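Local coordinates for FBP protein (Leishmania major, PDB 5OEZ), which catalyses hydrolysis of the 1-phosphate of fructose 1,6-bisphosphate in gluconeogenesis as a magnesium-dependent, allosterically inhibited homotetramer, at the interface of chains A and B. Sequence-based numbering; all coordinates share one arbitrary frame. Chains: chain A/B, FBP protein.

Contact 1: the interface of chains A and B. Residues chain A 47, 175, 194; chain B 47, 51.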
# COMPACT_ATOMS: atom_id res chain seq x y z
N ARG A 47 -2.56 6.71 -9.40
CA ARG A 47 -2.42 5.25 -9.25
C ARG A 47 -3.71 4.49 -9.62
O ARG A 47 -3.65 3.44 -10.25
CB ARG A 47 -1.96 4.84 -7.82
CG ARG A 47 -0.46 4.85 -7.59
CD ARG A 47 0.28 3.53 -7.75
NE ARG A 47 1.67 3.88 -7.49
CZ ARG A 47 2.74 3.80 -8.29
NH1 ARG A 47 2.69 3.26 -9.51
NH2 ARG A 47 3.90 4.24 -7.83
N SER A 175 6.63 5.01 -12.15
CA SER A 175 6.64 3.76 -11.36
C SER A 175 7.11 4.02 -9.93
O SER A 175 6.67 3.35 -9.01
CB SER A 175 7.46 2.65 -12.02
OG SER A 175 8.62 3.15 -12.67
N PRO A 194 6.08 4.48 -0.18
CA PRO A 194 4.64 4.32 -0.00
C PRO A 194 4.23 3.62 1.31
O PRO A 194 3.12 3.82 1.79
CB PRO A 194 4.23 3.49 -1.22
CG PRO A 194 5.46 2.71 -1.57
CD PRO A 194 6.62 3.58 -1.22
N ARG B 47 9.00 -0.40 -7.77
CA ARG B 47 8.49 0.70 -6.91
C ARG B 47 9.55 1.20 -5.94
O ARG B 47 9.66 2.41 -5.70
CB ARG B 47 7.21 0.28 -6.12
CG ARG B 47 5.91 0.48 -6.88
CD ARG B 47 5.21 1.80 -6.64
NE ARG B 47 4.54 1.98 -5.35
CZ ARG B 47 3.38 1.42 -5.00
NH1 ARG B 47 2.87 1.69 -3.80
NH2 ARG B 47 2.72 0.59 -5.82
N MET B 51 15.91 3.13 -3.17
CA MET B 51 15.80 3.37 -1.75
C MET B 51 16.67 2.41 -0.98
O MET B 51 16.46 1.22 -1.10
CB MET B 51 14.34 3.21 -1.32
CG MET B 51 13.34 3.92 -2.19
SD MET B 51 11.85 4.48 -1.34
CE MET B 51 10.74 3.11 -1.60
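A:Arg47 and B:Arg47, the same residue in two subunits, lie against each other where the chains meet. Their side chains run past one another in opposite directions, and the guanidinium planes, 18° apart, are stacked. The overlap is offset: NE of A:Arg47 sits near the rim of the B:Arg47 guanidinium, 3.8 Å from NH2 of B:Arg47. The two like charges may repel each other; the backbone carbonyl of A:Ser175, bonded by A:Arg47, may ease this.

That hydrogen bond lies within chain A. NH2 of A:Arg47 donates to O of A:Ser175 over 3.1 Å, with 153° at the hydrogen. The donor stands well above the carbonyl plane, and the oxygen is tilted slightly from the guanidinium plane; the bond helps to fix the rotation of that group. The same oxygen faces the aliphatic part of B:Arg47.

Van der Waals packing completes the patch. CZ of A:Arg47 rests on the CD methylene of B:Arg47 at 3.6 Å. Bends at chi2 and chi3 (-73°) turn the B:Arg47 guanidinium toward A:Pro194, whose CB meets its edge in plane, 3.4 Å from NH1 of B:Arg47. In A:Arg47 the chain is extended at chi3, so the two copies depart from exact symmetry. B:Met51 adds a peripheral touch, its CE methyl lying 4.2 Å from CD of A:Pro194.

Both arginines are the last residues of helix 27-47, whose N-terminal end carries AMP-binding residues. A:Ser175 belongs to the turn between strands 167-173 and 177-182, and A:Pro194 follows strand 187-193.

Contact 2: the interface of chains A and B. Residues chain A 174-177; chain B 129, 173-175.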
# COMPACT_ATOMS: atom_id res chain seq x y z
N GLY A 174 5.73 8.48 -11.86
CA GLY A 174 5.95 7.28 -12.70
C GLY A 174 5.83 6.03 -11.85
O GLY A 174 5.06 6.01 -10.88
N SER A 175 6.63 5.01 -12.15
CA SER A 175 6.64 3.76 -11.36
C SER A 175 7.11 4.02 -9.93
O SER A 175 6.67 3.35 -9.01
CB SER A 175 7.46 2.65 -12.02
OG SER A 175 8.62 3.15 -12.67
N ALA A 176 8.00 4.99 -9.77
CA ALA A 176 8.25 5.61 -8.48
C ALA A 176 7.75 7.05 -8.56
O ALA A 176 7.48 7.56 -9.64
CB ALA A 176 9.72 5.60 -8.16
N THR A 177 7.57 7.66 -7.39
CA THR A 177 7.19 9.05 -7.29
C THR A 177 8.41 9.77 -6.74
O THR A 177 8.82 9.52 -5.62
CB THR A 177 5.98 9.23 -6.37
OG1 THR A 177 4.92 8.38 -6.84
CG2 THR A 177 5.48 10.68 -6.37
N ASN B 129 13.15 6.80 -14.02
CA ASN B 129 11.74 6.65 -13.70
C ASN B 129 10.79 6.66 -14.90
O ASN B 129 9.68 7.16 -14.84
CB ASN B 129 11.34 7.75 -12.70
CG ASN B 129 10.07 7.42 -11.93
OD1 ASN B 129 9.59 6.28 -11.95
ND2 ASN B 129 9.53 8.42 -11.24
N TYR B 173 4.85 -1.19 -16.46
CA TYR B 173 5.12 -0.68 -15.13
C TYR B 173 5.35 0.84 -15.23
O TYR B 173 6.43 1.28 -15.55
CB TYR B 173 6.34 -1.38 -14.52
CG TYR B 173 6.30 -2.90 -14.61
CD1 TYR B 173 5.61 -3.65 -13.66
CD2 TYR B 173 6.95 -3.57 -15.63
CE1 TYR B 173 5.57 -5.04 -13.75
CE2 TYR B 173 6.91 -4.96 -15.74
CZ TYR B 173 6.23 -5.69 -14.78
OH TYR B 173 6.22 -7.07 -14.87
N GLY B 174 4.29 1.61 -15.00
CA GLY B 174 4.35 3.07 -14.92
C GLY B 174 3.69 3.55 -13.64
O GLY B 174 3.72 2.84 -12.62
N SER B 175 3.03 4.71 -13.69
CA SER B 175 2.31 5.25 -12.51
C SER B 175 1.15 4.35 -12.11
O SER B 175 0.83 4.25 -10.94
CB SER B 175 1.83 6.70 -12.73
OG SER B 175 1.40 6.91 -14.06
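A:Ser175 and B:Gly174 form the close-packed centre, where two copies of one turn press together through carbon and backbone atoms. CA of A:Ser175 lies 3.3 Å from O of B:Gly174, and the reciprocal approach, O of A:Gly174 to CA of B:Ser175, has the same length. The equal lengths are consistent with the two-fold symmetry of the interface. The CB methylene of A:Ser175 also packs beside the carbonyl oxygens of B:Gly174 and B:Tyr173, the latter at 3.9 Å. Glycine at position 174 presents no side chain to this backbone-rich meeting.

Farther out, the B:Asn129 carboxamide reads both polar groups of A:Ala176. OD1 of B:Asn129 accepts the backbone N-H of A:Ala176, 3.0 Å from its N, along a nearly straight path (168° at the hydrogen), with the donor tilted 23° from the carbonyl plane. ND2 of B:Asn129 donates to O of A:Ala176 at 2.7 Å; that oxygen lies in the carboxamide plane, whereas the donor stands above the peptide carbonyl plane. Because CG is anti to the backbone N (chi1 -160°), the amide extends toward chain A, and the paired bonds fix its flip. OG of A:Ser175 adds a weak bond to OD1 of B:Asn129 at 3.4 Å.

The turn links strands 167-173 and 177-182, while B:Asn129 lies in the loop between the 3-10 helix 123-128 and strand 132-140; its bonds to A:Ala176 tie the two loop regions together across the subunit boundary.

Contact 1 and contact 2 are neighbouring patches of one two-fold interface, with the centres of their C-alpha atoms about 6 Å apart. A:Ser175 belongs to both, so the turn between strands 167-173 and 177-182 joins the arginine pair at the ends of helices 27-47 to the backbone-recognising asparagine. A shift of these helices relative to the turn could therefore be felt in both places. Since the enzyme is a homotetramer, this boundary may help relay AMP-linked movement between subunits, although the apo structure alone does not show such a movement.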